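PDB 4UB9: molinate hydrolase from Gulosibacter molinativorax, which hydrolyses the thiocarbamate herbicide molinate and is a zinc-binding amidohydrolase, probably acting on a non-peptide carbon-nitrogen bond. Local coordinates for residues I241-H246 and L279-T284; D298-A303 and K322-E327. All coordinates share one frame; numbering follows the deposited sequence.

Interaction 1. Residues I241-H246 and L279-T284; sequences IAVTDH and LLTHTT
Two backbone hydrogen bonds set the register of the parallel pairing of 241-246 with 279-284: Ile241 N gives to Leu280 O at 2.9 Å, and Ile241 O accepts from His282 N at 3.0 Å. Beyond them the chain turns at Ala242, the centre of an inverse gamma turn, and His282 O is left with two weak donors, Val243 N and Thr244 N. The imidazole of His282 is a zinc ligand. With CG anti to the backbone N (chi1 156°), ND1 binds the zinc ion, while NE2 donates to Asp245 O at 3.0 Å with an N-H...O angle of 165°. That carbonyl oxygen lies in the ring plane, so this bond, with the zinc bond, would hold the ring's rotation, and it implies that NE2 carries the proton, consistent with a neutral imidazole. Asp245 OD1 and OD2 are taken by Tyr257 N and Leu247 N, and His246 ND1 bonds Asp184 O. Thr284 OG1, by contrast, is buried without a partner. Val243 CG2 packs against Thr281 CG2 at 3.8 Å. In the parallel sheet of this TIM-barrel-type fold, strand 239-242 runs between 174-175 and 279-282, whose other neighbour is 299-301, and helix 262-275 covers Ile241 and Leu279.

Interaction 2. Residues D298-A303 and K322-E327; sequences DLMIHA and KQLWSE
Glu327 folds back against Ile301 and His302 in a compact conformation. Its CG occupies the crowded position between the backbone N and the carbonyl carbon (chi1 90°), and a second bend at chi2 (89°) turns the carboxylate toward 298-303. OE2 thereby accepts the N-H of His302 at 3.0 Å, met from above the carboxylate plane, while OE1 bonds Gln329 NE2. The methylene CG lies 3.5 Å from Ile301 CD1, the two side chains crossing obliquely. An alanine here would remove the acceptor of His302 N and the methylene against Ile301 CD1, and would probably loosen the backbone that carries the zinc ligand.

In His302 itself CG too sits in the crowded position; CB points away from 322-327, and NE2 of the ring binds the zinc ion. Backbone bonds secure the remainder: Met300 N to Trp325 O at 3.2 Å, Glu327 N to Met300 O at 2.9 Å, and Ala303 N to Glu327 O, the last nearly along the C=O axis.

Met300 is extended at chi2 but bent at chi3 (-69°), which brings CE to 3.9 Å from Leu324 CB and also near Ser326 OG. Leu299, its CG anti to the backbone N, sets CD1 3.8 Å from Trp325 CB. At the far end a water accepts from Trp325 N and donates weakly to Asp298 O; the carboxylate of Asp298 forms salt bridges with Arg273 and Arg431.

Strand 299-301 thus stands between 279-282 and 326-328, tied to the latter by a single bridge, Met300 with Ser326; 326-328 itself pairs with 368-370. Helix 286-294 packs on Met300 and Leu324, and helix 424-429 touches the Trp325 side chain.

The zinc ion joins the two contacts: His282 of interaction 1 binds it through ND1 and His302 of interaction 2 through NE2, their rings inclined at about 80°. They also meet within one sheet, where strands 279-282 and 299-301 are neighbours, linked by a probable hydrogen bond from Ile301 N to Thr281 O. Every touching residue of interaction 1 is buried, whereas interaction 2 keeps a partly exposed end at Asp298, Leu324 and Trp325, where a water bridges the backbones. The contrast extends to the metal ligands: across its two segments, interaction 1 bonds the side chain of its zinc ligand as well as the backbone, interaction 2 the backbone alone.

Interaction 1. Residues I241-H246 and L279-T284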
loop_
_atom_site.group_PDB
_atom_site.type_symbol
_atom_site.label_atom_id
_atom_site.label_comp_id
_atom_site.label_asym_id
_atom_site.label_seq_id
_atom_site.Cartn_x
_atom_site.Cartn_y
_atom_site.Cartn_z
ATOM N N ILE A 241 -5.322 -30.890 -5.138
ATOM C CA ILE A 241 -5.091 -30.122 -6.331
ATOM C C ILE A 241 -5.861 -28.816 -6.227
ATOM O O ILE A 241 -7.048 -28.811 -5.969
ATOM C CB ILE A 241 -5.642 -30.797 -7.618
ATOM C CG1 ILE A 241 -5.140 -32.210 -7.847
ATOM C CG2 ILE A 241 -5.324 -29.938 -8.846
ATOM C CD1 ILE A 241 -3.661 -32.305 -7.829
ATOM N N ALA A 242 -5.198 -27.729 -6.567
ATOM C CA ALA A 242 -5.872 -26.435 -6.697
ATOM C C ALA A 242 -6.638 -26.334 -7.993
ATOM O O ALA A 242 -6.125 -25.822 -8.959
ATOM C CB ALA A 242 -4.873 -25.298 -6.642
ATOM N N VAL A 243 -7.854 -26.847 -8.000
ATOM C CA VAL A 243 -8.665 -26.839 -9.199
ATOM C C VAL A 243 -8.988 -25.397 -9.564
ATOM O O VAL A 243 -8.859 -24.992 -10.721
ATOM C CB VAL A 243 -9.976 -27.583 -8.974
ATOM C CG1 VAL A 243 -10.932 -27.360 -10.142
ATOM C CG2 VAL A 243 -9.693 -29.036 -8.764
ATOM N N THR A 244 -9.398 -24.627 -8.549
ATOM C CA THR A 244 -9.535 -23.180 -8.700
ATOM C C THR A 244 -8.423 -22.456 -7.975
ATOM O O THR A 244 -7.574 -23.056 -7.332
ATOM C CB THR A 244 -10.885 -22.646 -8.194
ATOM O OG1 THR A 244 -10.992 -22.895 -6.810
ATOM C CG2 THR A 244 -12.033 -23.301 -8.932
ATOM N N ASP A 245 -8.464 -21.149 -8.079
ATOM C CA ASP A 245 -7.447 -20.267 -7.523
ATOM C C ASP A 245 -7.592 -20.094 -6.013
ATOM O O ASP A 245 -8.583 -20.510 -5.427
ATOM C CB ASP A 245 -7.570 -18.876 -8.138
ATOM C CG ASP A 245 -8.839 -18.162 -7.663
ATOM O OD1 ASP A 245 -9.956 -18.547 -8.109
ATOM O OD2 ASP A 245 -8.729 -17.278 -6.790
ATOM N N HIS A 246 -6.595 -19.425 -5.425
ATOM C CA HIS A 246 -6.532 -19.178 -3.998
ATOM C C HIS A 246 -6.268 -17.696 -3.744
ATOM O O HIS A 246 -5.472 -17.336 -2.895
ATOM C CB HIS A 246 -5.424 -20.022 -3.401
ATOM C CG HIS A 246 -5.441 -20.094 -1.912
ATOM N ND1 HIS A 246 -4.918 -19.107 -1.113
ATOM C CD2 HIS A 246 -5.878 -21.063 -1.072
ATOM C CE1 HIS A 246 -5.075 -19.439 0.153
ATOM N NE2 HIS A 246 -5.631 -20.630 0.205
ATOM N N LEU A 279 -7.447 -38.562 -3.828
ATOM C CA LEU A 279 -7.413 -37.305 -4.557
ATOM C C LEU A 279 -8.329 -36.298 -3.899
ATOM O O LEU A 279 -9.543 -36.553 -3.767
ATOM C CB LEU A 279 -7.908 -37.507 -5.988
ATOM C CG LEU A 279 -8.232 -36.222 -6.754
ATOM C CD1 LEU A 279 -6.946 -35.487 -7.105
ATOM C CD2 LEU A 279 -9.013 -36.538 -8.019
ATOM N N LEU A 280 -7.745 -35.159 -3.518
ATOM C CA LEU A 280 -8.487 -34.041 -2.947
ATOM C C LEU A 280 -8.503 -32.865 -3.870
ATOM O O LEU A 280 -7.600 -32.685 -4.653
ATOM C CB LEU A 280 -7.881 -33.577 -1.625
ATOM C CG LEU A 280 -8.369 -34.273 -0.341
ATOM C CD1 LEU A 280 -8.065 -35.757 -0.384
ATOM C CD2 LEU A 280 -7.637 -33.681 0.818
ATOM N N THR A 281 -9.530 -32.045 -3.758
ATOM C CA THR A 281 -9.665 -30.849 -4.552
ATOM C C THR A 281 -9.894 -29.617 -3.699
ATOM O O THR A 281 -10.464 -29.681 -2.648
ATOM C CB THR A 281 -10.819 -30.958 -5.559
ATOM O OG1 THR A 281 -12.023 -31.251 -4.873
ATOM C CG2 THR A 281 -10.561 -32.045 -6.555
ATOM N N HIS A 282 -9.409 -28.491 -4.175
ATOM C CA HIS A 282 -9.723 -27.212 -3.613
ATOM C C HIS A 282 -10.549 -26.499 -4.666
ATOM O O HIS A 282 -10.112 -26.343 -5.777
ATOM C CB HIS A 282 -8.427 -26.487 -3.289
ATOM C CG HIS A 282 -8.544 -25.002 -3.233
ATOM N ND1 HIS A 282 -8.704 -24.314 -2.059
ATOM C CD2 HIS A 282 -8.487 -24.068 -4.204
ATOM C CE1 HIS A 282 -8.763 -23.025 -2.310
ATOM N NE2 HIS A 282 -8.633 -22.848 -3.605
ATOM N N THR A 283 -11.764 -26.106 -4.323
ATOM C CA THR A 283 -12.661 -25.458 -5.284
ATOM C C THR A 283 -13.348 -24.252 -4.704
ATOM O O THR A 283 -13.675 -24.224 -3.558
ATOM C CB THR A 283 -13.711 -26.409 -5.915
ATOM O OG1 THR A 283 -14.599 -26.910 -4.914
ATOM C CG2 THR A 283 -13.049 -27.551 -6.612
ATOM N N THR A 284 -13.528 -23.250 -5.531
ATOM C CA THR A 284 -13.902 -21.946 -5.084
ATOM C C THR A 284 -15.107 -21.404 -5.849
ATOM O O THR A 284 -15.475 -20.270 -5.711
ATOM C CB THR A 284 -12.620 -21.082 -5.104
ATOM O OG1 THR A 284 -12.114 -20.998 -3.781
ATOM C CG2 THR A 284 -12.802 -19.739 -5.643
#

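Interaction 2. Residues D298-A303 and K322-E327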
loop_
_atom_site.group_PDB
_atom_site.type_symbol
_atom_site.label_atom_id
_atom_site.label_comp_id
_atom_site.label_asym_id
_atom_site.label_seq_id
_atom_site.Cartn_x
_atom_site.Cartn_y
_atom_site.Cartn_z
ATOM N N ASP A 298 -12.035 -37.996 -4.259
ATOM C CA ASP A 298 -12.242 -38.719 -2.996
ATOM C C ASP A 298 -12.754 -37.794 -1.898
ATOM O O ASP A 298 -13.519 -38.196 -1.043
ATOM C CB ASP A 298 -10.935 -39.375 -2.539
ATOM C CG ASP A 298 -10.509 -40.498 -3.472
ATOM O OD1 ASP A 298 -11.047 -41.587 -3.305
ATOM O OD2 ASP A 298 -9.711 -40.276 -4.400
ATOM N N LEU A 299 -12.267 -36.565 -1.901
ATOM C CA LEU A 299 -12.734 -35.590 -0.954
ATOM C C LEU A 299 -12.609 -34.196 -1.535
ATOM O O LEU A 299 -11.548 -33.778 -1.962
ATOM C CB LEU A 299 -11.982 -35.709 0.375
ATOM C CG LEU A 299 -12.471 -34.733 1.459
ATOM C CD1 LEU A 299 -13.914 -35.007 1.845
ATOM C CD2 LEU A 299 -11.579 -34.836 2.677
ATOM N N MET A 300 -13.703 -33.462 -1.458
ATOM C CA MET A 300 -13.770 -32.101 -1.950
ATOM C C MET A 300 -13.762 -31.079 -0.794
ATOM O O MET A 300 -14.744 -30.912 -0.066
ATOM C CB MET A 300 -15.013 -31.962 -2.822
ATOM C CG MET A 300 -14.869 -32.817 -4.071
ATOM S SD MET A 300 -16.326 -32.846 -5.104
ATOM C CE MET A 300 -17.411 -33.769 -4.019
ATOM N N ILE A 301 -12.652 -30.368 -0.666
ATOM C CA ILE A 301 -12.464 -29.401 0.411
ATOM C C ILE A 301 -13.277 -28.123 0.164
ATOM O O ILE A 301 -13.352 -27.605 -0.954
ATOM C CB ILE A 301 -11.003 -29.071 0.623
ATOM C CG1 ILE A 301 -10.189 -30.342 0.816
ATOM C CG2 ILE A 301 -10.805 -28.161 1.820
ATOM C CD1 ILE A 301 -10.539 -31.161 2.042
ATOM N N HIS A 302 -13.914 -27.670 1.224
ATOM C CA HIS A 302 -14.851 -26.510 1.237
ATOM C C HIS A 302 -15.734 -26.450 0.012
ATOM O O HIS A 302 -15.766 -25.488 -0.729
ATOM C CB HIS A 302 -14.224 -25.165 1.632
ATOM C CG HIS A 302 -12.978 -24.814 0.904
ATOM N ND1 HIS A 302 -12.948 -24.552 -0.449
ATOM C CD2 HIS A 302 -11.725 -24.574 1.361
ATOM C CE1 HIS A 302 -11.714 -24.237 -0.805
ATOM N NE2 HIS A 302 -10.953 -24.239 0.272
ATOM N N ALA A 303 -16.455 -27.544 -0.157
ATOM C CA ALA A 303 -17.241 -27.772 -1.343
ATOM C C ALA A 303 -18.288 -26.706 -1.510
ATOM O O ALA A 303 -18.695 -26.385 -2.613
ATOM C CB ALA A 303 -17.895 -29.131 -1.251
ATOM N N LYS A 322 -23.485 -40.144 -7.184
ATOM C CA LYS A 322 -22.090 -40.671 -7.159
ATOM C C LYS A 322 -21.618 -41.009 -5.772
ATOM O O LYS A 322 -20.664 -41.721 -5.601
ATOM C CB LYS A 322 -21.111 -39.702 -7.806
ATOM C CG LYS A 322 -21.207 -39.672 -9.327
ATOM C CD LYS A 322 -20.803 -38.338 -9.936
ATOM C CE LYS A 322 -20.543 -38.438 -11.446
ATOM N NZ LYS A 322 -19.089 -38.748 -11.653
ATOM N N GLN A 323 -22.299 -40.470 -4.768
ATOM C CA GLN A 323 -21.927 -40.705 -3.344
ATOM C C GLN A 323 -20.504 -40.242 -3.038
ATOM O O GLN A 323 -19.700 -40.976 -2.535
ATOM C CB GLN A 323 -22.118 -42.184 -2.954
ATOM C CG GLN A 323 -23.590 -42.557 -2.802
ATOM C CD GLN A 323 -24.229 -41.865 -1.586
ATOM O OE1 GLN A 323 -25.074 -40.965 -1.722
ATOM N NE2 GLN A 323 -23.825 -42.288 -0.389
ATOM N N LEU A 324 -20.211 -39.031 -3.421
ATOM C CA LEU A 324 -18.924 -38.473 -3.171
ATOM C C LEU A 324 -18.944 -37.706 -1.847
ATOM O O LEU A 324 -19.935 -37.103 -1.487
ATOM C CB LEU A 324 -18.493 -37.531 -4.322
ATOM C CG LEU A 324 -18.324 -38.152 -5.706
ATOM C CD1 LEU A 324 -18.063 -37.079 -6.746
ATOM C CD2 LEU A 324 -17.187 -39.168 -5.729
ATOM N N TRP A 325 -17.785 -37.678 -1.191
ATOM C CA TRP A 325 -17.613 -36.953 0.045
ATOM C C TRP A 325 -17.293 -35.481 -0.163
ATOM O O TRP A 325 -16.322 -35.117 -0.830
ATOM C CB TRP A 325 -16.523 -37.583 0.867
ATOM C CG TRP A 325 -16.808 -38.936 1.297
ATOM C CD1 TRP A 325 -16.247 -40.059 0.810
ATOM C CD2 TRP A 325 -17.680 -39.342 2.343
ATOM N NE1 TRP A 325 -16.717 -41.156 1.492
ATOM C CE2 TRP A 325 -17.610 -40.743 2.428
ATOM C CE3 TRP A 325 -18.521 -38.666 3.217
ATOM C CZ2 TRP A 325 -18.356 -41.484 3.335
ATOM C CZ3 TRP A 325 -19.286 -39.409 4.140
ATOM C CH2 TRP A 325 -19.189 -40.800 4.182
ATOM N N SER A 326 -18.094 -34.641 0.465
ATOM C CA SER A 326 -17.819 -33.193 0.561
ATOM C C SER A 326 -17.383 -32.790 1.953
ATOM O O SER A 326 -18.091 -33.117 2.925
ATOM C CB SER A 326 -19.098 -32.436 0.271
ATOM O OG SER A 326 -19.522 -32.662 -1.035
ATOM N N GLU A 327 -16.255 -32.097 2.109
ATOM C CA GLU A 327 -16.031 -31.402 3.365
ATOM C C GLU A 327 -16.530 -30.006 3.226
ATOM O O GLU A 327 -16.482 -29.419 2.159
ATOM C CB GLU A 327 -14.634 -31.528 4.037
ATOM C CG GLU A 327 -13.563 -30.553 3.708
ATOM C CD GLU A 327 -13.487 -29.284 4.548
ATOM O OE1 GLU A 327 -12.686 -29.198 5.504
ATOM O OE2 GLU A 327 -14.157 -28.334 4.150
HETATM O O HOH W 1 -15.527 -38.888 -2.600
#